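Local structure of kinesin-like protein KAR3 (Saccharomyces cerevisiae, 1F9V) at residues 66-70 with 107-113; 77-81 with 116-121; 85-89 with 302-306; 133-138 with 181-186; 140-144 with 262-266. The protein probably hydrolyses ATP to drive movement along microtubules as a kinesin-family motor. The protein carries 2 engineered substitutions. All coordinates share one frame; numbering follows the deposited sequence.

Contact 1 of 5, residues 66-70 with 107-113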
# COMPACT_ATOMS: atom_id res chain seq x y z
N ASN A 66 -1.89 3.86 -14.84
CA ASN A 66 -1.76 4.50 -13.53
C ASN A 66 -2.82 5.59 -13.38
O ASN A 66 -3.37 5.79 -12.30
CB ASN A 66 -0.36 5.07 -13.36
CG ASN A 66 0.62 4.04 -12.84
OD1 ASN A 66 0.29 2.86 -12.76
ND2 ASN A 66 1.82 4.49 -12.48
N VAL A 67 -3.13 6.30 -14.46
CA VAL A 67 -4.15 7.34 -14.41
C VAL A 67 -5.52 6.71 -14.10
O VAL A 67 -6.30 7.25 -13.31
CB VAL A 67 -4.20 8.14 -15.75
CG1 VAL A 67 -5.50 8.91 -15.85
CG2 VAL A 67 -3.01 9.09 -15.82
N ASP A 68 -5.81 5.57 -14.72
CA ASP A 68 -7.08 4.87 -14.49
C ASP A 68 -7.17 4.42 -13.02
O ASP A 68 -8.23 4.51 -12.40
CB ASP A 68 -7.19 3.63 -15.39
CG ASP A 68 -7.22 3.98 -16.86
OD1 ASP A 68 -7.72 5.08 -17.20
OD2 ASP A 68 -6.74 3.16 -17.68
N VAL A 69 -6.06 3.93 -12.48
CA VAL A 69 -6.03 3.47 -11.10
C VAL A 69 -6.32 4.62 -10.14
O VAL A 69 -7.11 4.49 -9.22
CB VAL A 69 -4.66 2.84 -10.75
CG1 VAL A 69 -4.53 2.66 -9.23
CG2 VAL A 69 -4.50 1.50 -11.47
N PHE A 70 -5.69 5.76 -10.38
CA PHE A 70 -5.91 6.88 -9.48
C PHE A 70 -7.32 7.44 -9.50
O PHE A 70 -7.71 8.16 -8.59
CB PHE A 70 -4.90 8.00 -9.74
CG PHE A 70 -4.77 8.95 -8.58
CD1 PHE A 70 -4.10 8.56 -7.42
CD2 PHE A 70 -5.36 10.20 -8.63
CE1 PHE A 70 -4.04 9.41 -6.32
CE2 PHE A 70 -5.30 11.06 -7.53
CZ PHE A 70 -4.64 10.65 -6.37
N ASP A 107 3.06 9.64 -12.56
CA ASP A 107 1.92 8.72 -12.61
C ASP A 107 1.57 7.93 -11.34
O ASP A 107 0.39 7.69 -11.04
CB ASP A 107 2.17 7.70 -13.72
CG ASP A 107 1.15 7.78 -14.80
OD1 ASP A 107 0.09 8.38 -14.54
OD2 ASP A 107 1.41 7.24 -15.89
N GLY A 108 2.61 7.51 -10.63
CA GLY A 108 2.43 6.70 -9.44
C GLY A 108 1.44 7.24 -8.43
O GLY A 108 1.07 8.41 -8.46
N ILE A 109 1.00 6.37 -7.53
CA ILE A 109 0.05 6.78 -6.52
C ILE A 109 0.64 7.91 -5.65
O ILE A 109 -0.08 8.81 -5.24
CB ILE A 109 -0.37 5.58 -5.64
CG1 ILE A 109 -1.39 4.73 -6.42
CG2 ILE A 109 -0.97 6.07 -4.32
CD1 ILE A 109 -1.91 3.52 -5.67
N ILE A 110 1.94 7.87 -5.40
CA ILE A 110 2.54 8.92 -4.57
C ILE A 110 2.53 10.28 -5.29
O ILE A 110 1.99 11.25 -4.75
CB ILE A 110 3.97 8.52 -4.11
CG1 ILE A 110 3.86 7.41 -3.05
CG2 ILE A 110 4.70 9.73 -3.51
CD1 ILE A 110 5.14 6.64 -2.79
N PRO A 111 3.14 10.39 -6.48
CA PRO A 111 3.10 11.70 -7.14
C PRO A 111 1.67 12.17 -7.42
O PRO A 111 1.35 13.35 -7.29
CB PRO A 111 3.90 11.51 -8.43
CG PRO A 111 4.06 10.05 -8.59
CD PRO A 111 3.91 9.40 -7.25
N SER A 112 0.79 11.23 -7.79
CA SER A 112 -0.61 11.56 -8.06
C SER A 112 -1.32 12.08 -6.81
O SER A 112 -2.13 13.01 -6.88
CB SER A 112 -1.37 10.32 -8.58
OG SER A 112 -0.97 9.98 -9.89
N THR A 113 -1.03 11.45 -5.68
CA THR A 113 -1.63 11.83 -4.41
C THR A 113 -1.25 13.26 -4.04
O THR A 113 -2.10 14.05 -3.64
CB THR A 113 -1.18 10.85 -3.28
OG1 THR A 113 -1.81 9.58 -3.48
CG2 THR A 113 -1.57 11.39 -1.91
O HOH W 1 -1.90 6.12 -9.90
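Asn66 lays its CB against the carboxylate of Asp107, 3.4 Å from CG of that residue, where helix 66-77 begins beside the turn into helix 109-124. Both helices belong to the P-loop NTPase fold of the kinesin motor domain, and the short segments cross at -60°. The amide of Asn66 is used elsewhere: OD1 bonds to Arg10 and ND2 to the backbone oxygen of Phe100, both residues of the ADP pocket, so a side chain offering acceptor and donor together suits this place. A water donates to both Asn66 O and Asp107 O and so ties the two backbones together. Val67 brings only a methyl, CG2, to 3.4 Å from Asp107 OD1, at the more exposed margin. Val69 CG1 meets Ile109 CD1 at 4.5 Å, a loose apolar touch on the buried side. Phe70 holds its CG anti to the backbone N (chi1 -161°), which carries the ring across to helix 109-124. There Ser112 CB sits over one face in a CH-pi contact, 3.5 Å from the ring centroid; the small serine admits the ring this closely. Cut back to an alanine, this position would probably leave Ser112 CB without its aromatic partner. Thr113 OG1 lies at the ring edge, 3.6 Å from Phe70 CE1, and donates over 2.6 Å to Ile109 O, which Thr113 N reaches from the opposite face of the carbonyl plane.

Contact 2 of 5, residues 77-81 with 116-121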
# COMPACT_ATOMS: atom_id res chain seq x y z
N VAL A 77 -7.50 9.22 -0.82
CA VAL A 77 -6.47 10.12 -0.30
C VAL A 77 -6.96 11.52 0.04
O VAL A 77 -6.39 12.18 0.90
CB VAL A 77 -5.26 10.22 -1.26
CG1 VAL A 77 -4.66 8.83 -1.49
CG2 VAL A 77 -5.67 10.85 -2.58
N GLN A 78 -8.03 11.99 -0.61
CA GLN A 78 -8.52 13.32 -0.30
C GLN A 78 -9.19 13.37 1.07
O GLN A 78 -9.34 14.44 1.66
CB GLN A 78 -9.48 13.82 -1.39
CG GLN A 78 -10.85 13.19 -1.39
CD GLN A 78 -11.65 13.55 -2.63
OE1 GLN A 78 -12.86 13.77 -2.56
NE2 GLN A 78 -10.98 13.63 -3.77
N SER A 79 -9.58 12.21 1.59
CA SER A 79 -10.22 12.15 2.90
C SER A 79 -9.26 12.66 3.99
O SER A 79 -9.70 13.03 5.08
CB SER A 79 -10.67 10.71 3.20
OG SER A 79 -9.58 9.90 3.60
N SER A 80 -7.97 12.69 3.68
CA SER A 80 -6.97 13.16 4.64
C SER A 80 -7.15 14.65 4.92
O SER A 80 -6.67 15.16 5.94
CB SER A 80 -5.57 12.91 4.12
OG SER A 80 -5.01 11.75 4.72
N LEU A 81 -7.82 15.36 4.02
CA LEU A 81 -8.06 16.79 4.19
C LEU A 81 -9.15 16.99 5.24
O LEU A 81 -9.30 18.07 5.80
CB LEU A 81 -8.46 17.43 2.86
CG LEU A 81 -7.31 17.46 1.85
CD1 LEU A 81 -7.87 17.52 0.44
CD2 LEU A 81 -6.42 18.66 2.13
N HIS A 116 -3.00 15.73 -6.38
CA HIS A 116 -4.42 15.77 -6.07
C HIS A 116 -4.68 16.57 -4.79
O HIS A 116 -5.62 17.36 -4.72
CB HIS A 116 -4.96 14.34 -5.90
CG HIS A 116 -6.45 14.26 -5.79
ND1 HIS A 116 -7.30 14.84 -6.70
CD2 HIS A 116 -7.24 13.64 -4.88
CE1 HIS A 116 -8.55 14.59 -6.35
NE2 HIS A 116 -8.54 13.86 -5.25
N ILE A 117 -3.84 16.37 -3.79
CA ILE A 117 -3.99 17.08 -2.52
C ILE A 117 -3.81 18.59 -2.69
O ILE A 117 -4.56 19.38 -2.12
CB ILE A 117 -2.99 16.55 -1.46
CG1 ILE A 117 -3.49 15.21 -0.91
CG2 ILE A 117 -2.84 17.55 -0.32
CD1 ILE A 117 -2.43 14.42 -0.14
N PHE A 118 -2.81 18.99 -3.47
CA PHE A 118 -2.58 20.41 -3.67
C PHE A 118 -3.70 21.05 -4.50
O PHE A 118 -4.02 22.22 -4.31
CB PHE A 118 -1.21 20.63 -4.32
CG PHE A 118 -0.10 20.78 -3.32
CD1 PHE A 118 -0.04 21.91 -2.50
CD2 PHE A 118 0.86 19.79 -3.17
CE1 PHE A 118 0.96 22.04 -1.54
CE2 PHE A 118 1.86 19.91 -2.21
CZ PHE A 118 1.91 21.04 -1.40
N ASN A 119 -4.31 20.28 -5.40
CA ASN A 119 -5.41 20.81 -6.19
C ASN A 119 -6.55 21.10 -5.23
O ASN A 119 -7.25 22.11 -5.34
CB ASN A 119 -5.88 19.80 -7.24
CG ASN A 119 -4.92 19.67 -8.40
OD1 ASN A 119 -4.07 20.53 -8.63
ND2 ASN A 119 -5.04 18.57 -9.15
N TRP A 120 -6.73 20.20 -4.27
CA TRP A 120 -7.78 20.35 -3.27
C TRP A 120 -7.46 21.48 -2.30
O TRP A 120 -8.36 22.22 -1.88
CB TRP A 120 -7.95 19.04 -2.50
CG TRP A 120 -9.05 18.20 -3.02
CD1 TRP A 120 -8.93 17.01 -3.69
CD2 TRP A 120 -10.45 18.48 -2.94
NE1 TRP A 120 -10.17 16.53 -4.02
CE2 TRP A 120 -11.12 17.41 -3.58
CE3 TRP A 120 -11.20 19.52 -2.39
CZ2 TRP A 120 -12.52 17.36 -3.68
CZ3 TRP A 120 -12.59 19.47 -2.50
CH2 TRP A 120 -13.23 18.39 -3.14
N ILE A 121 -6.19 21.59 -1.94
CA ILE A 121 -5.75 22.63 -1.02
C ILE A 121 -6.05 24.00 -1.62
O ILE A 121 -6.54 24.89 -0.94
CB ILE A 121 -4.24 22.50 -0.71
CG1 ILE A 121 -4.00 21.32 0.26
CG2 ILE A 121 -3.71 23.80 -0.10
CD1 ILE A 121 -2.55 21.04 0.57
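Gln78 NE2 donates to His116 NE2 over 2.9 Å, the one hydrogen bond that joins the segments. Its N-H points rather off line, at 131°, yet the donor lies close to the imidazole plane and the acceptor close to the amide plane, so the two flat groups meet edge on and only 26° apart. The same Gln78 NE2 comes within 3.0 Å of Trp120 NE1; both are donors, so these nitrogens merely abut, the amide standing steeply to the indole. A glutamine reaches this far because its chain is extended beyond CG, with CG itself turned in between backbone N and carbonyl carbon (chi1 74°). Gly74 O accepts a further, weak bond from its NE2.

The apolar half of the first shell belongs to Leu81, whose forked end can touch several neighbours at once. CD1 presses on Trp120 CB at 3.3 Å, a tight touch, while CD2 meets Ile121 CG1 at 4.1 Å and lies more loosely by Ile117. Val77 CG2 adds a methyl at the imidazole edge, 3.9 Å from His116 CD2.

In the next shell, Trp120, one helical turn on, places CD1 3.5 Å above one face of the His116 ring, toward its rim, and probably limits tilting of the imidazole. The whole contact packs the end of helix 66-77, and the turn after it, against helix 109-124, with both resting on the central sheet: Val77 and Ile117 touch Leu240 of strand 235-244, Leu81 and Ile117 touch Leu225 of strand 218-228, and Ser79 and Ser80 border Val86 of strand 86-91.

Contact 3 of 5, residues 85-89 with 302-306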
# COMPACT_ATOMS: atom_id res chain seq x y z
N ASN A 85 -6.86 9.45 8.62
CA ASN A 85 -5.53 8.93 8.37
C ASN A 85 -5.76 7.92 7.26
O ASN A 85 -6.82 7.27 7.20
CB ASN A 85 -4.98 8.22 9.60
CG ASN A 85 -4.58 9.18 10.69
OD1 ASN A 85 -4.23 10.34 10.43
ND2 ASN A 85 -4.62 8.71 11.93
N VAL A 86 -4.77 7.77 6.39
CA VAL A 86 -4.90 6.86 5.26
C VAL A 86 -3.66 6.00 5.10
O VAL A 86 -2.54 6.47 5.25
CB VAL A 86 -5.11 7.68 3.95
CG1 VAL A 86 -4.93 6.78 2.72
CG2 VAL A 86 -6.48 8.32 3.96
N CYS A 87 -3.89 4.72 4.79
CA CYS A 87 -2.79 3.79 4.54
C CYS A 87 -3.06 3.09 3.21
O CYS A 87 -4.18 2.66 2.94
CB CYS A 87 -2.70 2.71 5.63
SG CYS A 87 -1.88 3.21 7.16
N ILE A 88 -2.03 3.01 2.37
CA ILE A 88 -2.13 2.31 1.10
C ILE A 88 -0.93 1.39 1.05
O ILE A 88 0.22 1.85 1.11
CB ILE A 88 -2.10 3.27 -0.11
CG1 ILE A 88 -3.33 4.18 -0.08
CG2 ILE A 88 -2.06 2.45 -1.41
CD1 ILE A 88 -3.42 5.17 -1.24
N PHE A 89 -1.17 0.09 0.96
CA PHE A 89 -0.09 -0.88 0.92
C PHE A 89 -0.02 -1.60 -0.43
O PHE A 89 -0.99 -2.25 -0.83
CB PHE A 89 -0.26 -1.97 2.00
CG PHE A 89 -0.28 -1.44 3.41
CD1 PHE A 89 0.90 -1.30 4.13
CD2 PHE A 89 -1.49 -1.15 4.04
CE1 PHE A 89 0.87 -0.88 5.47
CE2 PHE A 89 -1.53 -0.73 5.37
CZ PHE A 89 -0.34 -0.59 6.08
N LEU A 302 2.63 2.20 12.32
CA LEU A 302 1.38 2.69 11.74
C LEU A 302 0.08 2.46 12.51
O LEU A 302 -0.99 2.75 11.99
CB LEU A 302 1.21 2.09 10.34
CG LEU A 302 2.37 2.33 9.37
CD1 LEU A 302 2.13 1.56 8.06
CD2 LEU A 302 2.49 3.84 9.10
N GLN A 303 0.16 1.97 13.73
CA GLN A 303 -1.04 1.68 14.50
C GLN A 303 -2.12 2.75 14.55
O GLN A 303 -3.30 2.44 14.45
CB GLN A 303 -0.65 1.26 15.93
CG GLN A 303 -0.12 2.37 16.80
CD GLN A 303 0.24 1.88 18.19
OE1 GLN A 303 0.39 2.68 19.13
NE2 GLN A 303 0.38 0.57 18.33
N TYR A 304 -1.74 4.02 14.71
CA TYR A 304 -2.75 5.09 14.76
C TYR A 304 -3.39 5.38 13.40
O TYR A 304 -4.47 5.97 13.33
CB TYR A 304 -2.13 6.37 15.33
CG TYR A 304 -1.83 6.32 16.81
CD1 TYR A 304 -2.63 5.58 17.68
CD2 TYR A 304 -0.74 7.00 17.34
CE1 TYR A 304 -2.36 5.53 19.05
CE2 TYR A 304 -0.45 6.96 18.71
CZ TYR A 304 -1.26 6.22 19.56
OH TYR A 304 -0.98 6.18 20.90
N SER A 305 -2.72 4.98 12.32
CA SER A 305 -3.24 5.20 10.97
C SER A 305 -3.99 3.96 10.49
O SER A 305 -4.50 3.92 9.37
CB SER A 305 -2.10 5.54 10.00
OG SER A 305 -1.70 6.90 10.13
N LEU A 306 -4.05 2.95 11.35
CA LEU A 306 -4.73 1.70 11.03
C LEU A 306 -5.97 1.52 11.89
O LEU A 306 -6.81 0.67 11.62
CB LEU A 306 -3.79 0.51 11.25
CG LEU A 306 -2.66 0.33 10.24
CD1 LEU A 306 -1.70 -0.75 10.71
CD2 LEU A 306 -3.25 -0.04 8.89
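Cys87 points its sulfur into a hollow on helix 297-306 lined by Leu302, Ser305 and Leu306. SG lies 3.7 Å from Ser305 CB and 3.9 Å from Leu306 CD2, with Leu302 CD1 a little farther off; the small thiol suits so close an approach to the helix. The small Ser305 is the low point of the helix surface, and over it the backbones draw close, Asn85 CA and Ser305 CA being 5.1 Å apart. Two residues further along the strand, Phe89 points the far rim of its ring at the notch formed by two leucine methyls. Leu302 CD1 comes obliquely to 3.8 Å from Phe89 CE1, while Leu306 CD2 meets the ring edge in its plane, 4.0 Å from CE2. With CG of Phe89 anti to its carbonyl carbon (chi1 -60°), this rim, rather than the root of the ring, reaches them.

This is strand-on-helix packing in the P-loop NTPase core: strand 86-91 lies between the parallel strands 235-244 and 311-318 and leads into the P-loop, where Lys98 and Thr99 line an ADP pocket, and the segment 302-306 runs at 105° to 86-89. Residues on the strand's other face, such as Ile88, lean on helix 66-77.

At the start of the strand the fit turns polar. Asn85 ND2 donates to Tyr304 O over 3.1 Å (N-H...O 142°), coming from above the carbonyl plane, while its OD1 is taken by the backbone N of Thr239. Both ends of the amide thus have partners, fixing its rotation. The Tyr304 ring leads off to an edge-to-face stack with His169.

Contact 4 of 5, residues 133-138 with 181-186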
# COMPACT_ATOMS: atom_id res chain seq x y z
N VAL A 133 1.84 21.14 4.36
CA VAL A 133 2.19 19.76 4.07
C VAL A 133 3.65 19.45 4.34
O VAL A 133 4.54 20.17 3.88
CB VAL A 133 1.89 19.43 2.59
CG1 VAL A 133 2.14 17.95 2.31
CG2 VAL A 133 0.46 19.81 2.25
N ASN A 134 3.90 18.39 5.09
CA ASN A 134 5.27 17.98 5.35
C ASN A 134 5.34 16.46 5.21
O ASN A 134 4.34 15.77 5.41
CB ASN A 134 5.75 18.48 6.73
CG ASN A 134 5.12 17.74 7.89
OD1 ASN A 134 5.80 16.99 8.60
ND2 ASN A 134 3.83 17.95 8.10
N CYS A 135 6.50 15.95 4.85
CA CYS A 135 6.62 14.51 4.63
C CYS A 135 7.93 13.90 5.10
O CYS A 135 8.91 14.60 5.37
CB CYS A 135 6.45 14.21 3.14
SG CYS A 135 7.79 14.85 2.08
N GLU A 136 7.93 12.57 5.18
CA GLU A 136 9.10 11.80 5.54
C GLU A 136 9.09 10.62 4.57
O GLU A 136 8.03 10.22 4.08
CB GLU A 136 9.00 11.27 6.97
CG GLU A 136 8.98 12.34 8.05
CD GLU A 136 7.57 12.78 8.38
OE1 GLU A 136 6.70 11.90 8.55
OE2 GLU A 136 7.32 14.00 8.46
N PHE A 137 10.27 10.09 4.28
CA PHE A 137 10.41 8.94 3.40
C PHE A 137 11.40 8.01 4.07
O PHE A 137 12.61 8.30 4.13
CB PHE A 137 10.91 9.36 2.01
CG PHE A 137 10.69 8.34 0.93
CD1 PHE A 137 9.87 7.23 1.14
CD2 PHE A 137 11.30 8.48 -0.31
CE1 PHE A 137 9.68 6.28 0.13
CE2 PHE A 137 11.11 7.54 -1.32
CZ PHE A 137 10.30 6.44 -1.09
N ILE A 138 10.89 6.90 4.59
CA ILE A 138 11.73 5.95 5.29
C ILE A 138 11.57 4.56 4.71
O ILE A 138 10.72 4.32 3.86
CB ILE A 138 11.35 5.87 6.80
CG1 ILE A 138 9.93 5.32 6.96
CG2 ILE A 138 11.45 7.26 7.45
CD1 ILE A 138 9.56 4.92 8.38
N VAL A 181 14.53 11.62 12.14
CA VAL A 181 14.13 11.31 10.78
C VAL A 181 13.81 12.62 10.09
O VAL A 181 12.98 13.39 10.56
CB VAL A 181 12.89 10.41 10.72
CG1 VAL A 181 12.29 10.44 9.31
CG2 VAL A 181 13.27 8.98 11.13
N THR A 182 14.49 12.87 8.97
CA THR A 182 14.28 14.09 8.21
C THR A 182 12.84 14.29 7.77
O THR A 182 12.21 13.37 7.23
CB THR A 182 15.17 14.10 6.95
OG1 THR A 182 16.52 13.87 7.33
CG2 THR A 182 15.06 15.43 6.23
N SER A 183 12.31 15.48 8.01
CA SER A 183 10.96 15.81 7.56
C SER A 183 11.11 17.02 6.65
O SER A 183 11.90 17.92 6.92
CB SER A 183 10.03 16.13 8.73
OG SER A 183 8.69 16.27 8.26
N CYS A 184 10.35 17.04 5.56
CA CYS A 184 10.43 18.12 4.59
C CYS A 184 9.10 18.78 4.29
O CYS A 184 8.06 18.12 4.21
CB CYS A 184 11.02 17.59 3.28
SG CYS A 184 12.63 16.80 3.46
N LYS A 185 9.14 20.10 4.13
CA LYS A 185 7.94 20.85 3.80
C LYS A 185 7.69 20.66 2.31
O LYS A 185 8.64 20.50 1.53
CB LYS A 185 8.16 22.34 4.08
CG LYS A 185 8.06 22.74 5.54
CD LYS A 185 8.17 24.26 5.67
CE LYS A 185 8.03 24.72 7.11
NZ LYS A 185 7.72 26.17 7.16
N LEU A 186 6.43 20.68 1.91
CA LEU A 186 6.05 20.55 0.51
C LEU A 186 5.14 21.74 0.24
O LEU A 186 3.97 21.72 0.60
CB LEU A 186 5.30 19.25 0.25
CG LEU A 186 6.10 17.94 0.22
CD1 LEU A 186 5.17 16.78 -0.07
CD2 LEU A 186 7.19 18.03 -0.82
O HOH W 2 2.86 23.18 2.64
O HOH W 3 12.55 11.05 5.82
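Cys135 and Cys184 form an antiparallel hydrogen-bonded pair that adds the short strand 184-185 to strand 130-141 in the mixed sheet of the motor domain. Cys135 N donates to Cys184 O over 2.7 Å, and Cys184 N returns a bond of 2.8 Å to Cys135 O, both donors lying in the carbonyl plane. Two residues along, Leu186 N donates to Val133 O, tilted out of that carbonyl's own plane, and Asn134 faces Lys185 as the non-hydrogen-bonded pair between.

The tight side is the face carrying the two cysteines. Cys135 SG lies 3.9 Å from Leu186 CD1, and Ile195 of helix 192-199 touches Cys135, Cys184 and Leu186. Small thiols let Ile195 and the branched Leu186 pack close to the sheet. Val133 CG1 adds a contact of 4.0 Å with Leu186 CB, while helix 109-124 leans on this valine through Phe118 and Ile121.

The other face, with Asn134 and Lys185, is looser and more open to solvent. Here Ser183, its OG anti to the backbone N (chi1 -172°), donates to Glu136 OE2 over 2.7 Å, on the anti lone pair; the other oxygen, OE1, bonds to His224 of strand 218-228. The carboxylate thus links segment 181-186 to a third strand, and a valine in its place would probably leave Ser183 OG and His224 without their shared mate. At one end a water accepts from Val133 N and donates over 2.7 Å to Leu186 O. At the opposite end a second water accepts from Phe137 N and reaches Thr182 O, and beyond it Ile138 CG2 meets Val181 CG1 at 3.8 Å.

Contact 5 of 5, residues 140-144 with 262-266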
# COMPACT_ATOMS: atom_id res chain seq x y z
N ILE A 140 11.93 0.24 6.05
CA ILE A 140 12.12 -0.68 7.15
C ILE A 140 12.80 -1.88 6.52
O ILE A 140 12.26 -2.50 5.59
CB ILE A 140 10.78 -1.11 7.79
CG1 ILE A 140 10.19 0.05 8.60
CG2 ILE A 140 11.00 -2.31 8.71
CD1 ILE A 140 8.79 -0.19 9.10
N TYR A 141 14.01 -2.18 6.98
CA TYR A 141 14.78 -3.30 6.47
C TYR A 141 15.27 -4.10 7.67
O TYR A 141 15.94 -3.57 8.56
CB TYR A 141 15.98 -2.81 5.66
CG TYR A 141 16.85 -3.94 5.16
CD1 TYR A 141 16.32 -4.93 4.33
CD2 TYR A 141 18.18 -4.05 5.56
CE1 TYR A 141 17.09 -6.00 3.91
CE2 TYR A 141 18.97 -5.13 5.14
CZ TYR A 141 18.41 -6.10 4.32
OH TYR A 141 19.17 -7.18 3.91
N ASN A 142 14.91 -5.38 7.70
CA ASN A 142 15.29 -6.24 8.81
C ASN A 142 14.77 -5.64 10.10
O ASN A 142 15.47 -5.64 11.11
CB ASN A 142 16.81 -6.41 8.87
CG ASN A 142 17.30 -7.53 8.00
OD1 ASN A 142 16.53 -8.40 7.62
ND2 ASN A 142 18.59 -7.52 7.68
N GLU A 143 13.56 -5.10 10.03
CA GLU A 143 12.88 -4.49 11.17
C GLU A 143 13.55 -3.24 11.75
O GLU A 143 13.27 -2.85 12.89
CB GLU A 143 12.66 -5.54 12.27
CG GLU A 143 11.71 -6.68 11.87
CD GLU A 143 10.31 -6.19 11.47
OE1 GLU A 143 9.42 -6.14 12.35
OE2 GLU A 143 10.10 -5.86 10.28
N ASN A 144 14.43 -2.61 10.97
CA ASN A 144 15.11 -1.39 11.38
C ASN A 144 14.66 -0.25 10.46
O ASN A 144 14.54 -0.44 9.26
CB ASN A 144 16.63 -1.54 11.27
CG ASN A 144 17.20 -2.51 12.29
OD1 ASN A 144 18.10 -3.28 11.98
ND2 ASN A 144 16.67 -2.46 13.50
N ARG A 262 18.31 -14.17 7.27
CA ARG A 262 17.78 -13.18 8.19
C ARG A 262 16.73 -12.30 7.54
O ARG A 262 15.69 -12.02 8.14
CB ARG A 262 18.92 -12.34 8.76
CG ARG A 262 20.02 -13.18 9.40
CD ARG A 262 19.73 -13.51 10.87
NE ARG A 262 19.11 -14.83 11.04
CZ ARG A 262 19.60 -15.79 11.82
NH1 ARG A 262 20.72 -15.60 12.51
NH2 ARG A 262 18.95 -16.95 11.92
N GLU A 263 16.99 -11.87 6.31
CA GLU A 263 16.04 -11.02 5.61
C GLU A 263 14.75 -11.79 5.30
O GLU A 263 13.66 -11.26 5.45
CB GLU A 263 16.67 -10.45 4.34
CG GLU A 263 16.30 -11.14 3.06
CD GLU A 263 16.90 -10.45 1.85
OE1 GLU A 263 16.51 -10.80 0.71
OE2 GLU A 263 17.76 -9.56 2.04
N THR A 264 14.89 -13.04 4.89
CA THR A 264 13.73 -13.87 4.57
C THR A 264 12.84 -14.03 5.79
O THR A 264 11.62 -13.92 5.71
CB THR A 264 14.15 -15.27 4.08
OG1 THR A 264 14.97 -15.13 2.91
CG2 THR A 264 12.93 -16.12 3.76
N GLN A 265 13.46 -14.29 6.94
CA GLN A 265 12.72 -14.46 8.18
C GLN A 265 11.99 -13.19 8.56
O GLN A 265 10.84 -13.23 8.98
CB GLN A 265 13.67 -14.87 9.31
CG GLN A 265 14.28 -16.25 9.13
CD GLN A 265 15.31 -16.58 10.20
OE1 GLN A 265 16.12 -15.73 10.57
NE2 GLN A 265 15.27 -17.81 10.69
N ASN A 266 12.66 -12.05 8.41
CA ASN A 266 12.06 -10.76 8.76
C ASN A 266 10.94 -10.36 7.80
O ASN A 266 9.92 -9.80 8.22
CB ASN A 266 13.14 -9.68 8.79
CG ASN A 266 13.95 -9.70 10.09
OD1 ASN A 266 13.39 -9.85 11.17
ND2 ASN A 266 15.26 -9.56 9.97
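Asn142 and Asn266 join the tip of a beta hairpin to helix 258-281, which corresponds to the switch II helix of kinesins. The tip is a type I' turn from Tyr141 to Asn144, with Asn142 and Glu143 at positive phi; asparagine tolerates that left-handed backbone well.

Hydrogen bonding is led by Asn266 ND2, which donates over 2.9 Å to Asn142 OD1 at an N-H...O angle of 154°. The bond itself is fairly straight, but the donor stands above the carbonyl plane, and the amide planes are 61° apart. A weaker polar touch lies alongside: Tyr141 OH comes 3.3 Å from Glu263 OE2, the oxygen near the ring plane at its edge and the carboxylate nearly upright to the ring. With its CG anti to the backbone N (chi1 178°), Tyr141 sends its hydroxyl toward the helix although its CB points away, and an edge-to-face stack with His213 probably steadies the ring. Glu143 turns elsewhere, its OE1 bonding to the backbone N of Lys297.

Plain packing supplies the rest. Asn142 OD1 also rests 3.3 Å from Glu263 CA. Glu143 folds at chi2 and lays its CG 3.7 Å from Asn266 OD1.

Overall arrangement
Contact 3 is the most deeply set, a strand-on-helix fit in the sheet core, bound mainly by sulfur, leucine and phenylalanine with one amide bond. Contacts 1 and 2 share helix 109-124 and touch each other, Phe70 CE2 lying 3.7 Å from His116 CB; both are partly buried and use aromatic packing, but contact 2 adds a direct hydrogen bond where contact 1 has a bridging water. Contact 2 also meets contact 4 through Phe118 and Ile121. Contacts 4 and 5 use the same strand 130-141, yet the first relies on backbone pairing and the second on side-chain polar groups at the surface. Contact 5, across the chain's centre from contacts 1 and 2, has no buried residue among those that touch.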